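Local coordinates for protein enolase (alpha proteobacterium BAL199, PDB 3UGV) that binds magnesium in its barrel and probably catalyses a reaction that begins with proton abstraction next to a substrate carboxylate, as in the enolase superfamily, at residues K159-N164 / A343-W348; G192-M197 / M223-Q228; D219-V224 / G246-E251; E251-Y256 / T271-G276. All coordinates share one frame; numbering follows the deposited sequence.

Interaction 1: K159-N164 / A343-W348; sequences KAYNSN and AHWLEW
K159 opens a parallel strand pairing in the enolase-superfamily barrel domain, strand 157-162 beside strand 346-348. Its side chain lies over one face of the W345 indole. CE sits 3.6 Å from the centroid of the six-membered ring, almost on the normal, and NZ makes a cation-pi contact with it. The bend at chi3 (55°) lays the lysine end over the ring. K159 O accepts from L346 N. A160 packs its CB on L346 CD2, and its carbonyl oxygen meets the indole edge. Y161 bonds in both directions, from its N to L346 O and from W348 N to its O. E347 CA lies over one face of its ring, a CH-pi contact, and Y161 CD2 touches W345 CB at 3.7 Å. The phenol OH is hydrogen-bonded to K194, which also forms a salt bridge with E347; the other E347 oxygen takes L328 N. The indole NE1 donates to E248, adding a polar hold to the packing over its face. An alanine in place of W345 would probably leave the K159 ammonium without its aromatic partner, E248 without this donor, and a gap beside Y161. N162 lies alongside the W348 ring, amide and ring planes 85° apart. Its OD1 takes N164 N, an Asx turn. S163 ends the pairing: W348 O accepts from S163 N at 2.8 Å and from S163 OG at 3.3 Å.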
loop_
_atom_site.group_PDB
_atom_site.type_symbol
_atom_site.label_atom_id
_atom_site.label_comp_id
_atom_site.label_asym_id
_atom_site.label_seq_id
_atom_site.Cartn_x
_atom_site.Cartn_y
_atom_site.Cartn_z
ATOM N N LYS F 159 18.329 23.204 25.311
ATOM C CA LYS F 159 17.019 23.704 25.714
ATOM C C LYS F 159 16.282 22.594 26.439
ATOM O O LYS F 159 16.272 21.457 25.980
ATOM C CB LYS F 159 16.213 24.168 24.490
ATOM C CG LYS F 159 15.012 25.063 24.819
ATOM C CD LYS F 159 14.265 25.482 23.560
ATOM C CE LYS F 159 13.863 24.247 22.765
ATOM N NZ LYS F 159 13.210 24.561 21.460
ATOM N N ALA F 160 15.690 22.904 27.586
ATOM C CA ALA F 160 14.988 21.873 28.340
ATOM C C ALA F 160 13.603 22.335 28.736
ATOM O O ALA F 160 13.265 23.507 28.614
ATOM C CB ALA F 160 15.786 21.465 29.573
ATOM N N TYR F 161 12.790 21.397 29.194
ATOM C CA TYR F 161 11.492 21.723 29.753
ATOM C C TYR F 161 11.400 21.025 31.090
ATOM O O TYR F 161 12.056 20.002 31.318
ATOM C CB TYR F 161 10.354 21.286 28.816
ATOM C CG TYR F 161 10.189 19.772 28.640
ATOM C CD1 TYR F 161 9.304 19.060 29.428
ATOM C CD2 TYR F 161 10.897 19.075 27.663
ATOM C CE1 TYR F 161 9.141 17.698 29.262
ATOM C CE2 TYR F 161 10.733 17.723 27.485
ATOM C CZ TYR F 161 9.851 17.042 28.292
ATOM O OH TYR F 161 9.677 15.704 28.145
ATOM N N ASN F 162 10.584 21.574 31.973
ATOM C CA ASN F 162 10.571 21.127 33.353
ATOM C C ASN F 162 9.492 20.069 33.598
ATOM O O ASN F 162 8.295 20.378 33.593
ATOM C CB ASN F 162 10.368 22.350 34.273
ATOM C CG ASN F 162 10.604 22.035 35.743
ATOM O OD1 ASN F 162 10.511 20.881 36.182
ATOM N ND2 ASN F 162 10.902 23.069 36.518
ATOM N N SER F 163 9.899 18.822 33.828
ATOM C CA SER F 163 8.916 17.800 34.172
ATOM C C SER F 163 8.834 17.446 35.659
ATOM O O SER F 163 8.315 16.388 36.015
ATOM C CB SER F 163 9.055 16.538 33.296
ATOM O OG SER F 163 10.260 15.851 33.537
ATOM N N ASN F 164 9.311 18.336 36.527
ATOM C CA ASN F 164 9.288 18.050 37.964
ATOM C C ASN F 164 7.907 17.749 38.560
ATOM O O ASN F 164 7.811 17.026 39.551
ATOM C CB ASN F 164 9.914 19.185 38.759
ATOM C CG ASN F 164 11.379 18.954 39.069
ATOM O OD1 ASN F 164 11.899 17.837 38.959
ATOM N ND2 ASN F 164 12.054 20.022 39.480
ATOM N N ALA F 343 17.918 16.794 17.477
ATOM C CA ALA F 343 17.656 17.167 18.864
ATOM C C ALA F 343 16.512 18.154 18.958
ATOM O O ALA F 343 16.425 19.101 18.185
ATOM C CB ALA F 343 18.906 17.747 19.505
ATOM N N HIS F 344 15.624 17.929 19.911
ATOM C CA HIS F 344 14.437 18.755 20.018
ATOM C C HIS F 344 14.360 19.352 21.428
ATOM O O HIS F 344 14.797 20.484 21.648
ATOM C CB HIS F 344 13.191 17.936 19.630
ATOM C CG HIS F 344 11.951 18.757 19.468
ATOM N ND1 HIS F 344 10.685 18.210 19.541
ATOM C CD2 HIS F 344 11.778 20.087 19.250
ATOM C CE1 HIS F 344 9.787 19.165 19.370
ATOM N NE2 HIS F 344 10.423 20.316 19.207
ATOM N N TRP F 345 13.829 18.596 22.384
ATOM C CA TRP F 345 13.769 19.060 23.775
ATOM C C TRP F 345 14.446 18.073 24.710
ATOM O O TRP F 345 14.409 16.852 24.491
ATOM C CB TRP F 345 12.324 19.206 24.262
ATOM C CG TRP F 345 11.509 20.330 23.684
ATOM C CD1 TRP F 345 10.738 20.285 22.558
ATOM C CD2 TRP F 345 11.318 21.637 24.249
ATOM N NE1 TRP F 345 10.093 21.481 22.379
ATOM C CE2 TRP F 345 10.433 22.333 23.399
ATOM C CE3 TRP F 345 11.825 22.294 25.377
ATOM C CZ2 TRP F 345 10.037 23.659 23.646
ATOM C CZ3 TRP F 345 11.426 23.611 25.624
ATOM C CH2 TRP F 345 10.538 24.272 24.766
ATOM N N LEU F 346 15.030 18.605 25.779
ATOM C CA LEU F 346 15.569 17.786 26.857
ATOM C C LEU F 346 14.593 17.768 28.031
ATOM O O LEU F 346 14.203 18.820 28.532
ATOM C CB LEU F 346 16.908 18.347 27.324
ATOM C CG LEU F 346 17.532 17.496 28.431
ATOM C CD1 LEU F 346 18.939 17.081 28.078
ATOM C CD2 LEU F 346 17.488 18.209 29.761
ATOM N N GLU F 347 14.184 16.586 28.474
ATOM C CA GLU F 347 13.308 16.527 29.633
ATOM C C GLU F 347 14.131 16.720 30.893
ATOM O O GLU F 347 15.075 15.972 31.129
ATOM C CB GLU F 347 12.572 15.193 29.715
ATOM C CG GLU F 347 11.584 15.140 30.873
ATOM C CD GLU F 347 10.918 13.785 31.015
ATOM O OE1 GLU F 347 9.665 13.709 30.948
ATOM O OE2 GLU F 347 11.652 12.792 31.192
ATOM N N TRP F 348 13.771 17.708 31.711
ATOM C CA TRP F 348 14.524 17.961 32.931
ATOM C C TRP F 348 13.697 17.714 34.177
ATOM O O TRP F 348 12.533 18.104 34.252
ATOM C CB TRP F 348 15.106 19.380 32.948
ATOM C CG TRP F 348 15.919 19.716 34.192
ATOM C CD1 TRP F 348 17.270 19.548 34.361
ATOM C CD2 TRP F 348 15.432 20.274 35.427
ATOM N NE1 TRP F 348 17.648 19.969 35.618
ATOM C CE2 TRP F 348 16.542 20.419 36.291
ATOM C CE3 TRP F 348 14.170 20.668 35.886
ATOM C CZ2 TRP F 348 16.424 20.932 37.586
ATOM C CZ3 TRP F 348 14.058 21.189 37.175
ATOM C CH2 TRP F 348 15.175 21.308 38.008
HETATM O O HOH W 1 16.999 20.816 23.297
HETATM O O HOH W 2 15.039 22.421 19.573
#

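Interaction 2: G192-M197 / M223-Q228; sequences GLKLRM and MVDFNQ. With MG (magnesium ion), chain B.
M197 and V224 pack at the end of a parallel strand pair, 192-196 with 221-225, in the barrel domain. The strands belong to a beta-alpha-beta unit whose connecting helix is 202-216. Four backbone bonds join them. M223 N gives to L193 O, L195 N to M223 O, D225 N to L195 O, and M197 N to D225 O. On the face of L195 and V224 the contact is apolar. The M197 chain crosses V224 at about a right angle, and its CE reaches V224 CG2 at 3.6 Å. M197 CB lies over one face of the F226 ring, 4.1 Å from the centroid, and the sulfur makes an oblique Met-aromatic contact. Helix 202-216 covers L195 and M197. The opposite face carries M223 and the polar K194, R196 and D225; D225 reaches the magnesium directly, K194 through a metal-bound water. K194 has CG anti to its backbone N (chi1 177°) and bends at chi3, which carries NZ to that water at 3.2 Å. NZ also forms a salt bridge with E251. R196 lays one guanidinium face on K194 CD, while its NE and N227 ND2 both donate to a second water. R196 NH1 donates to the G165 and S163 carbonyls. D225 OD1 accepts from N227 N, an Asx turn that restrains the carboxylate. D225 OD2 binds the magnesium at 2.0 Å.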
loop_
_atom_site.group_PDB
_atom_site.type_symbol
_atom_site.label_atom_id
_atom_site.label_comp_id
_atom_site.label_asym_id
_atom_site.label_seq_id
_atom_site.Cartn_x
_atom_site.Cartn_y
_atom_site.Cartn_z
ATOM N N GLY F 192 9.294 25.631 28.586
ATOM C CA GLY F 192 8.284 24.595 28.473
ATOM C C GLY F 192 8.129 23.846 29.782
ATOM O O GLY F 192 9.067 23.737 30.560
ATOM N N LEU F 193 6.928 23.339 30.022
ATOM C CA LEU F 193 6.597 22.625 31.252
ATOM C C LEU F 193 5.887 21.355 30.813
ATOM O O LEU F 193 5.108 21.397 29.869
ATOM C CB LEU F 193 5.623 23.463 32.097
ATOM C CG LEU F 193 6.117 24.824 32.588
ATOM C CD1 LEU F 193 5.003 25.571 33.284
ATOM C CD2 LEU F 193 7.289 24.640 33.540
ATOM N N LYS F 194 6.139 20.230 31.471
ATOM C CA LYS F 194 5.286 19.067 31.249
ATOM C C LYS F 194 4.053 19.115 32.141
ATOM O O LYS F 194 4.156 19.231 33.359
ATOM C CB LYS F 194 6.025 17.747 31.470
ATOM C CG LYS F 194 5.090 16.539 31.303
ATOM C CD LYS F 194 5.847 15.290 30.979
ATOM C CE LYS F 194 6.257 15.277 29.528
ATOM N NZ LYS F 194 7.247 14.197 29.303
ATOM N N LEU F 195 2.886 18.994 31.524
ATOM C CA LEU F 195 1.625 19.020 32.243
ATOM C C LEU F 195 0.960 17.634 32.160
ATOM O O LEU F 195 0.724 17.117 31.068
ATOM C CB LEU F 195 0.720 20.101 31.636
ATOM C CG LEU F 195 -0.689 20.227 32.195
ATOM C CD1 LEU F 195 -0.598 20.664 33.633
ATOM C CD2 LEU F 195 -1.514 21.200 31.381
ATOM N N ARG F 196 0.670 17.020 33.306
ATOM C CA ARG F 196 0.025 15.710 33.279
ATOM C C ARG F 196 -1.492 15.844 33.180
ATOM O O ARG F 196 -2.099 16.723 33.798
ATOM C CB ARG F 196 0.411 14.862 34.490
ATOM C CG ARG F 196 1.754 14.144 34.362
ATOM C CD ARG F 196 2.967 15.031 34.672
ATOM N NE ARG F 196 4.224 14.317 34.424
ATOM C CZ ARG F 196 5.420 14.707 34.865
ATOM N NH1 ARG F 196 5.526 15.815 35.586
ATOM N NH2 ARG F 196 6.515 13.988 34.591
ATOM N N MET F 197 -2.096 14.975 32.381
ATOM C CA MET F 197 -3.547 14.952 32.222
ATOM C C MET F 197 -4.091 13.540 32.448
ATOM O O MET F 197 -3.339 12.558 32.487
ATOM C CB MET F 197 -3.952 15.451 30.834
ATOM C CG MET F 197 -3.763 16.971 30.621
ATOM S SD MET F 197 -4.773 17.584 29.237
ATOM C CE MET F 197 -4.434 19.339 29.281
ATOM N N MET F 223 3.714 20.649 27.351
ATOM C CA MET F 223 3.747 19.291 26.838
ATOM C C MET F 223 2.803 18.495 27.716
ATOM O O MET F 223 2.906 18.518 28.933
ATOM C CB MET F 223 5.159 18.707 26.938
ATOM C CG MET F 223 6.202 19.328 26.019
ATOM S SD MET F 223 6.634 21.043 26.438
ATOM C CE MET F 223 8.352 21.048 25.907
ATOM N N VAL F 224 1.866 17.796 27.115
ATOM C CA VAL F 224 0.891 17.077 27.906
ATOM C C VAL F 224 1.147 15.577 27.834
ATOM O O VAL F 224 1.352 15.023 26.753
ATOM C CB VAL F 224 -0.540 17.434 27.468
ATOM C CG1 VAL F 224 -1.494 16.247 27.632
ATOM C CG2 VAL F 224 -1.028 18.662 28.233
ATOM N N ASP F 225 1.151 14.933 28.995
ATOM C CA ASP F 225 1.401 13.498 29.083
ATOM C C ASP F 225 0.250 12.787 29.777
ATOM O O ASP F 225 -0.120 13.145 30.902
ATOM C CB ASP F 225 2.684 13.235 29.869
ATOM C CG ASP F 225 3.223 11.819 29.661
ATOM O OD1 ASP F 225 2.447 10.879 29.335
ATOM O OD2 ASP F 225 4.440 11.652 29.814
ATOM N N PHE F 226 -0.308 11.774 29.113
ATOM C CA PHE F 226 -1.413 11.011 29.687
ATOM C C PHE F 226 -0.926 9.756 30.377
ATOM O O PHE F 226 -1.698 9.075 31.029
ATOM C CB PHE F 226 -2.404 10.605 28.610
ATOM C CG PHE F 226 -3.328 11.697 28.184
ATOM C CD1 PHE F 226 -4.486 11.952 28.893
ATOM C CD2 PHE F 226 -3.060 12.447 27.050
ATOM C CE1 PHE F 226 -5.364 12.951 28.492
ATOM C CE2 PHE F 226 -3.930 13.456 26.643
ATOM C CZ PHE F 226 -5.077 13.708 27.370
ATOM N N ASN F 227 0.350 9.435 30.201
ATOM C CA ASN F 227 0.925 8.230 30.785
ATOM C C ASN F 227 0.150 6.952 30.500
ATOM O O ASN F 227 -0.074 6.163 31.405
ATOM C CB ASN F 227 1.110 8.399 32.297
ATOM C CG ASN F 227 2.238 9.358 32.631
ATOM O OD1 ASN F 227 3.407 9.044 32.422
ATOM N ND2 ASN F 227 1.890 10.540 33.136
ATOM N N GLN F 228 -0.249 6.755 29.244
ATOM C CA GLN F 228 -0.897 5.522 28.816
ATOM C C GLN F 228 -2.222 5.280 29.535
ATOM O O GLN F 228 -2.692 4.151 29.576
ATOM C CB GLN F 228 0.017 4.323 29.101
ATOM C CG GLN F 228 1.355 4.383 28.426
ATOM C CD GLN F 228 2.192 3.147 28.723
ATOM O OE1 GLN F 228 1.813 2.029 28.374
ATOM N NE2 GLN F 228 3.331 3.344 29.387
HETATM MG MG MG B . 6.023 10.501 29.551
HETATM O O HOH W 3 7.554 11.364 30.702
HETATM O O HOH W 4 4.655 11.907 32.797
HETATM O O HOH W 5 5.760 9.394 31.299
HETATM O O HOH W 6 4.484 9.275 28.774
#

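Interaction 3: D219-V224 / G246-E251; sequences DTALMV and GLEWIE. With MG (magnesium ion), chain B.
M223 and W249 meet through their torsions. The indole CG lies between the backbone N and the carbonyl carbon (chi1 71°), which turns one ring face to the neighbouring strand. M223 chi1 (-69°) sets CG over that face, 3.3 Å from the centroid of the six-membered ring; the bend at chi2 (68°) then places the sulfur farther above the same ring, a Met-aromatic contact at 4.8 Å. M223 also runs alongside E248, with SD 4.0 Å from E248 CB. V224 CG2 packs on L247 CD2. The backbones join by three bonds: E248 N to L222 O, V224 N to W249 O, and E251 N to V224 O. W249 NE1 donates to the anti lone pair of E251 OE1 at 3.1 Å, tilted from the ring plane. K194 forms a salt bridge with the same oxygen. With a leucine here in place of W249, M223 CG would probably lose the flat surface it rests on and E251 OE1 one of its donors. E251 OE2 binds the magnesium at 1.9 Å, so W249 is a second-shell residue that positions a ligand. These parallel strands with helix 232-242 between them form a beta-alpha-beta unit of an enolase-type barrel, with a metal carboxylate at a strand end.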
loop_
_atom_site.group_PDB
_atom_site.type_symbol
_atom_site.label_atom_id
_atom_site.label_comp_id
_atom_site.label_asym_id
_atom_site.label_seq_id
_atom_site.Cartn_x
_atom_site.Cartn_y
_atom_site.Cartn_z
ATOM N N ASP F 219 3.642 32.079 26.045
ATOM C CA ASP F 219 5.041 32.041 25.672
ATOM C C ASP F 219 5.750 30.812 26.269
ATOM O O ASP F 219 6.905 30.529 25.947
ATOM C CB ASP F 219 5.739 33.286 26.162
ATOM C CG ASP F 219 7.100 33.443 25.550
ATOM O OD1 ASP F 219 7.147 33.742 24.334
ATOM O OD2 ASP F 219 8.113 33.259 26.269
ATOM N N THR F 220 5.058 30.114 27.160
ATOM C CA THR F 220 5.548 28.883 27.761
ATOM C C THR F 220 4.851 27.712 27.084
ATOM O O THR F 220 3.623 27.610 27.128
ATOM C CB THR F 220 5.230 28.816 29.273
ATOM O OG1 THR F 220 5.785 29.956 29.936
ATOM C CG2 THR F 220 5.823 27.571 29.881
ATOM N N ALA F 221 5.638 26.847 26.444
ATOM C CA ALA F 221 5.121 25.653 25.802
ATOM C C ALA F 221 4.626 24.696 26.873
ATOM O O ALA F 221 5.264 24.569 27.920
ATOM C CB ALA F 221 6.218 24.992 24.964
ATOM N N LEU F 222 3.487 24.045 26.619
ATOM C CA LEU F 222 3.000 22.954 27.476
ATOM C C LEU F 222 3.025 21.610 26.753
ATOM O O LEU F 222 2.458 21.452 25.666
ATOM C CB LEU F 222 1.584 23.219 27.977
ATOM C CG LEU F 222 1.391 24.483 28.800
ATOM C CD1 LEU F 222 -0.065 24.593 29.208
ATOM C CD2 LEU F 222 2.288 24.447 30.020
ATOM N N MET F 223 3.714 20.649 27.351
ATOM C CA MET F 223 3.747 19.291 26.838
ATOM C C MET F 223 2.803 18.495 27.716
ATOM O O MET F 223 2.906 18.518 28.933
ATOM C CB MET F 223 5.159 18.707 26.938
ATOM C CG MET F 223 6.202 19.328 26.019
ATOM S SD MET F 223 6.634 21.043 26.438
ATOM C CE MET F 223 8.352 21.048 25.907
ATOM N N VAL F 224 1.866 17.796 27.115
ATOM C CA VAL F 224 0.891 17.077 27.906
ATOM C C VAL F 224 1.147 15.577 27.834
ATOM O O VAL F 224 1.352 15.023 26.753
ATOM C CB VAL F 224 -0.540 17.434 27.468
ATOM C CG1 VAL F 224 -1.494 16.247 27.632
ATOM C CG2 VAL F 224 -1.028 18.662 28.233
ATOM N N GLY F 246 -3.563 24.425 21.477
ATOM C CA GLY F 246 -2.237 24.963 21.207
ATOM C C GLY F 246 -1.123 24.315 22.022
ATOM O O GLY F 246 -0.110 24.949 22.292
ATOM N N LEU F 247 -1.292 23.047 22.399
ATOM C CA LEU F 247 -0.256 22.314 23.141
ATOM C C LEU F 247 0.974 22.066 22.279
ATOM O O LEU F 247 0.874 21.994 21.048
ATOM C CB LEU F 247 -0.795 20.964 23.617
ATOM C CG LEU F 247 -2.060 21.035 24.462
ATOM C CD1 LEU F 247 -2.626 19.648 24.656
ATOM C CD2 LEU F 247 -1.752 21.727 25.804
ATOM N N GLU F 248 2.132 21.938 22.922
ATOM C CA GLU F 248 3.376 21.651 22.214
ATOM C C GLU F 248 3.343 20.209 21.690
ATOM O O GLU F 248 3.719 19.937 20.558
ATOM C CB GLU F 248 4.571 21.834 23.137
ATOM C CG GLU F 248 5.904 21.369 22.540
ATOM C CD GLU F 248 6.556 22.396 21.627
ATOM O OE1 GLU F 248 6.031 23.531 21.522
ATOM O OE2 GLU F 248 7.610 22.072 21.029
ATOM N N TRP F 249 2.870 19.286 22.517
ATOM C CA TRP F 249 2.582 17.939 22.042
ATOM C C TRP F 249 1.695 17.193 23.006
ATOM O O TRP F 249 1.520 17.623 24.145
ATOM C CB TRP F 249 3.865 17.141 21.799
ATOM C CG TRP F 249 4.642 16.709 23.031
ATOM C CD1 TRP F 249 4.201 15.914 24.063
ATOM C CD2 TRP F 249 6.023 16.981 23.307
ATOM N NE1 TRP F 249 5.215 15.712 24.976
ATOM C CE2 TRP F 249 6.346 16.342 24.524
ATOM C CE3 TRP F 249 7.019 17.703 22.642
ATOM C CZ2 TRP F 249 7.614 16.420 25.090
ATOM C CZ3 TRP F 249 8.276 17.779 23.210
ATOM C CH2 TRP F 249 8.561 17.145 24.420
ATOM N N ILE F 250 1.146 16.076 22.535
ATOM C CA ILE F 250 0.379 15.152 23.362
ATOM C C ILE F 250 1.117 13.807 23.446
ATOM O O ILE F 250 1.464 13.200 22.418
ATOM C CB ILE F 250 -1.017 14.934 22.775
ATOM C CG1 ILE F 250 -1.790 16.254 22.749
ATOM C CG2 ILE F 250 -1.785 13.874 23.551
ATOM C CD1 ILE F 250 -3.005 16.187 21.848
ATOM N N GLU F 251 1.338 13.334 24.668
ATOM C CA GLU F 251 2.235 12.206 24.890
ATOM C C GLU F 251 1.497 10.974 25.389
ATOM O O GLU F 251 0.696 11.072 26.319
ATOM C CB GLU F 251 3.316 12.616 25.889
ATOM C CG GLU F 251 4.468 11.660 26.042
ATOM C CD GLU F 251 5.516 12.193 27.016
ATOM O OE1 GLU F 251 5.843 13.411 26.960
ATOM O OE2 GLU F 251 6.001 11.399 27.845
HETATM MG MG MG B . 6.023 10.501 29.551
HETATM O O HOH W 7 2.270 24.954 23.862
HETATM O O HOH W 3 7.554 11.364 30.702
HETATM O O HOH W 5 5.760 9.394 31.299
HETATM O O HOH W 6 4.484 9.275 28.774
#

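Interaction 4: E251-Y256 / T271-G276; sequences EEPVVY and TPLMIG. With MG (magnesium ion), chain B.
The magnesium site of the barrel domain is flanked here by two adjacent parallel strands, 249-251 and 273-275. E251 and M274 form a parallel bridge, and E252 N donates to M274 O at 3.0 Å, nearly straight at 168°. The same oxygen meets E251 CA. The side chains of E251 and M274 run alongside each other and point the same way. E251 CG touches M274 CG at 3.7 Å, so the methionine lies against the aliphatic part of the metal ligand. M274 then bends at chi2 and chi3, and its end turns away from E251. Beyond the bridge the first chain turns into the loop before helix 259-268. E252 crosses I275 at about a right angle, E252 CG to I275 CG2 at 4.1 Å. P253 lays CD on L273 CD1 at 3.7 Å, and Y262 and L265 of helix 259-268 also touch the proline. The E252 carboxylate reaches the second strand through a water, which donates to E252 OE2 and accepts from G276 N at 2.9 Å. N278 donates to the same carboxylate oxygen. At the backbone angles of G276 a side chain would press on the carbonyl O of I275. E251 OE2 binds the magnesium and OE1 forms a salt bridge with K194. D225, E277 and three waters complete the metal site. The contact thus sets an apolar side chain against the E251 stem, while the cation probably offsets the crowding of acidic groups.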
loop_
_atom_site.group_PDB
_atom_site.type_symbol
_atom_site.label_atom_id
_atom_site.label_comp_id
_atom_site.label_asym_id
_atom_site.label_seq_id
_atom_site.Cartn_x
_atom_site.Cartn_y
_atom_site.Cartn_z
ATOM N N GLU F 251 1.338 13.334 24.668
ATOM C CA GLU F 251 2.235 12.206 24.890
ATOM C C GLU F 251 1.497 10.974 25.389
ATOM O O GLU F 251 0.696 11.072 26.319
ATOM C CB GLU F 251 3.316 12.616 25.889
ATOM C CG GLU F 251 4.468 11.660 26.042
ATOM C CD GLU F 251 5.516 12.193 27.016
ATOM O OE1 GLU F 251 5.843 13.411 26.960
ATOM O OE2 GLU F 251 6.001 11.399 27.845
ATOM N N GLU F 252 1.772 9.839 24.734
ATOM C CA GLU F 252 1.299 8.488 25.114
ATOM C C GLU F 252 -0.112 8.404 25.683
ATOM O O GLU F 252 -0.301 8.091 26.869
ATOM C CB GLU F 252 2.282 7.817 26.083
ATOM C CG GLU F 252 3.590 7.389 25.434
ATOM C CD GLU F 252 4.468 6.539 26.347
ATOM O OE1 GLU F 252 4.507 6.806 27.574
ATOM O OE2 GLU F 252 5.127 5.604 25.825
ATOM N N PRO F 253 -1.117 8.687 24.851
ATOM C CA PRO F 253 -2.467 8.611 25.421
ATOM C C PRO F 253 -2.897 7.179 25.753
ATOM O O PRO F 253 -3.693 7.006 26.661
ATOM C CB PRO F 253 -3.357 9.202 24.314
ATOM C CG PRO F 253 -2.498 9.247 23.083
ATOM C CD PRO F 253 -1.087 9.342 23.535
ATOM N N VAL F 254 -2.385 6.184 25.027
ATOM C CA VAL F 254 -2.815 4.796 25.202
ATOM C C VAL F 254 -1.620 3.897 25.447
ATOM O O VAL F 254 -0.486 4.360 25.431
ATOM C CB VAL F 254 -3.616 4.258 23.983
ATOM C CG1 VAL F 254 -4.817 5.140 23.704
ATOM C CG2 VAL F 254 -2.728 4.144 22.746
ATOM N N VAL F 255 -1.878 2.617 25.695
ATOM C CA VAL F 255 -0.813 1.679 26.045
ATOM C C VAL F 255 0.243 1.576 24.932
ATOM O O VAL F 255 -0.076 1.497 23.750
ATOM C CB VAL F 255 -1.366 0.284 26.404
ATOM C CG1 VAL F 255 -2.003 -0.355 25.190
ATOM C CG2 VAL F 255 -0.252 -0.587 26.938
ATOM N N TYR F 256 1.508 1.562 25.334
ATOM C CA TYR F 256 2.604 1.918 24.443
ATOM C C TYR F 256 2.820 1.050 23.222
ATOM O O TYR F 256 3.420 1.518 22.257
ATOM C CB TYR F 256 3.922 2.063 25.219
ATOM C CG TYR F 256 4.590 0.763 25.704
ATOM C CD1 TYR F 256 5.268 -0.086 24.815
ATOM C CD2 TYR F 256 4.598 0.429 27.060
ATOM C CE1 TYR F 256 5.917 -1.249 25.269
ATOM C CE2 TYR F 256 5.243 -0.731 27.525
ATOM C CZ TYR F 256 5.894 -1.561 26.631
ATOM O OH TYR F 256 6.518 -2.697 27.108
ATOM N N THR F 271 -2.225 18.317 16.369
ATOM C CA THR F 271 -1.146 18.502 17.344
ATOM C C THR F 271 -0.166 17.324 17.249
ATOM O O THR F 271 -0.582 16.194 17.071
ATOM C CB THR F 271 -1.735 18.622 18.774
ATOM O OG1 THR F 271 -2.577 19.788 18.845
ATOM C CG2 THR F 271 -0.645 18.714 19.832
ATOM N N PRO F 272 1.147 17.587 17.346
ATOM C CA PRO F 272 2.077 16.452 17.277
ATOM C C PRO F 272 1.805 15.400 18.360
ATOM O O PRO F 272 1.497 15.731 19.509
ATOM C CB PRO F 272 3.453 17.113 17.500
ATOM C CG PRO F 272 3.271 18.534 17.046
ATOM C CD PRO F 272 1.857 18.880 17.444
ATOM N N LEU F 273 1.918 14.132 17.977
ATOM C CA LEU F 273 1.735 13.026 18.898
ATOM C C LEU F 273 3.110 12.468 19.264
ATOM O O LEU F 273 3.911 12.148 18.383
ATOM C CB LEU F 273 0.889 11.938 18.256
ATOM C CG LEU F 273 0.658 10.680 19.086
ATOM C CD1 LEU F 273 -0.134 11.033 20.346
ATOM C CD2 LEU F 273 -0.074 9.629 18.239
ATOM N N MET F 274 3.367 12.363 20.566
ATOM C CA MET F 274 4.682 12.017 21.084
ATOM C C MET F 274 4.649 10.639 21.728
ATOM O O MET F 274 3.747 10.340 22.496
ATOM C CB MET F 274 5.121 13.054 22.131
ATOM C CG MET F 274 6.310 12.637 22.955
ATOM S SD MET F 274 7.883 12.545 22.034
ATOM C CE MET F 274 8.412 14.253 22.028
ATOM N N ILE F 275 5.626 9.801 21.402
ATOM C CA ILE F 275 5.815 8.539 22.108
ATOM C C ILE F 275 7.294 8.214 22.086
ATOM O O ILE F 275 8.099 8.977 21.540
ATOM C CB ILE F 275 5.054 7.340 21.461
ATOM C CG1 ILE F 275 5.646 7.005 20.096
ATOM C CG2 ILE F 275 3.555 7.618 21.370
ATOM C CD1 ILE F 275 4.960 5.811 19.404
ATOM N N GLY F 276 7.665 7.087 22.671
ATOM C CA GLY F 276 9.049 6.665 22.576
ATOM C C GLY F 276 9.714 6.283 23.876
ATOM O O GLY F 276 10.659 5.499 23.859
HETATM MG MG MG B . 6.023 10.501 29.551
HETATM O O HOH W 8 6.572 4.753 24.031
HETATM O O HOH W 3 7.554 11.364 30.702
HETATM O O HOH W 5 5.760 9.394 31.299
HETATM O O HOH W 6 4.484 9.275 28.774
#

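In the fold
Interactions 2, 3 and 4 lie along one parallel sheet, 192-196, 221-225, 249-251 and 273-275 in order. Interactions 2 and 3 share M223 and V224, and their centres are about 8 Å apart. Interactions 3 and 4 share E251, and I250 O takes M274 N at 2.8 Å between them. All three reach the same magnesium, where D225 OD2 and E251 OE2 lie 2.5 Å apart. Interaction 1 encloses the others along the chain. It joins the site through K194, whose NZ is 3.0 Å from E347 OE1 and 2.8 Å from E251 OE1. It meets interaction 3 where W345 NE1 lies 2.9 Å from E248 OE2.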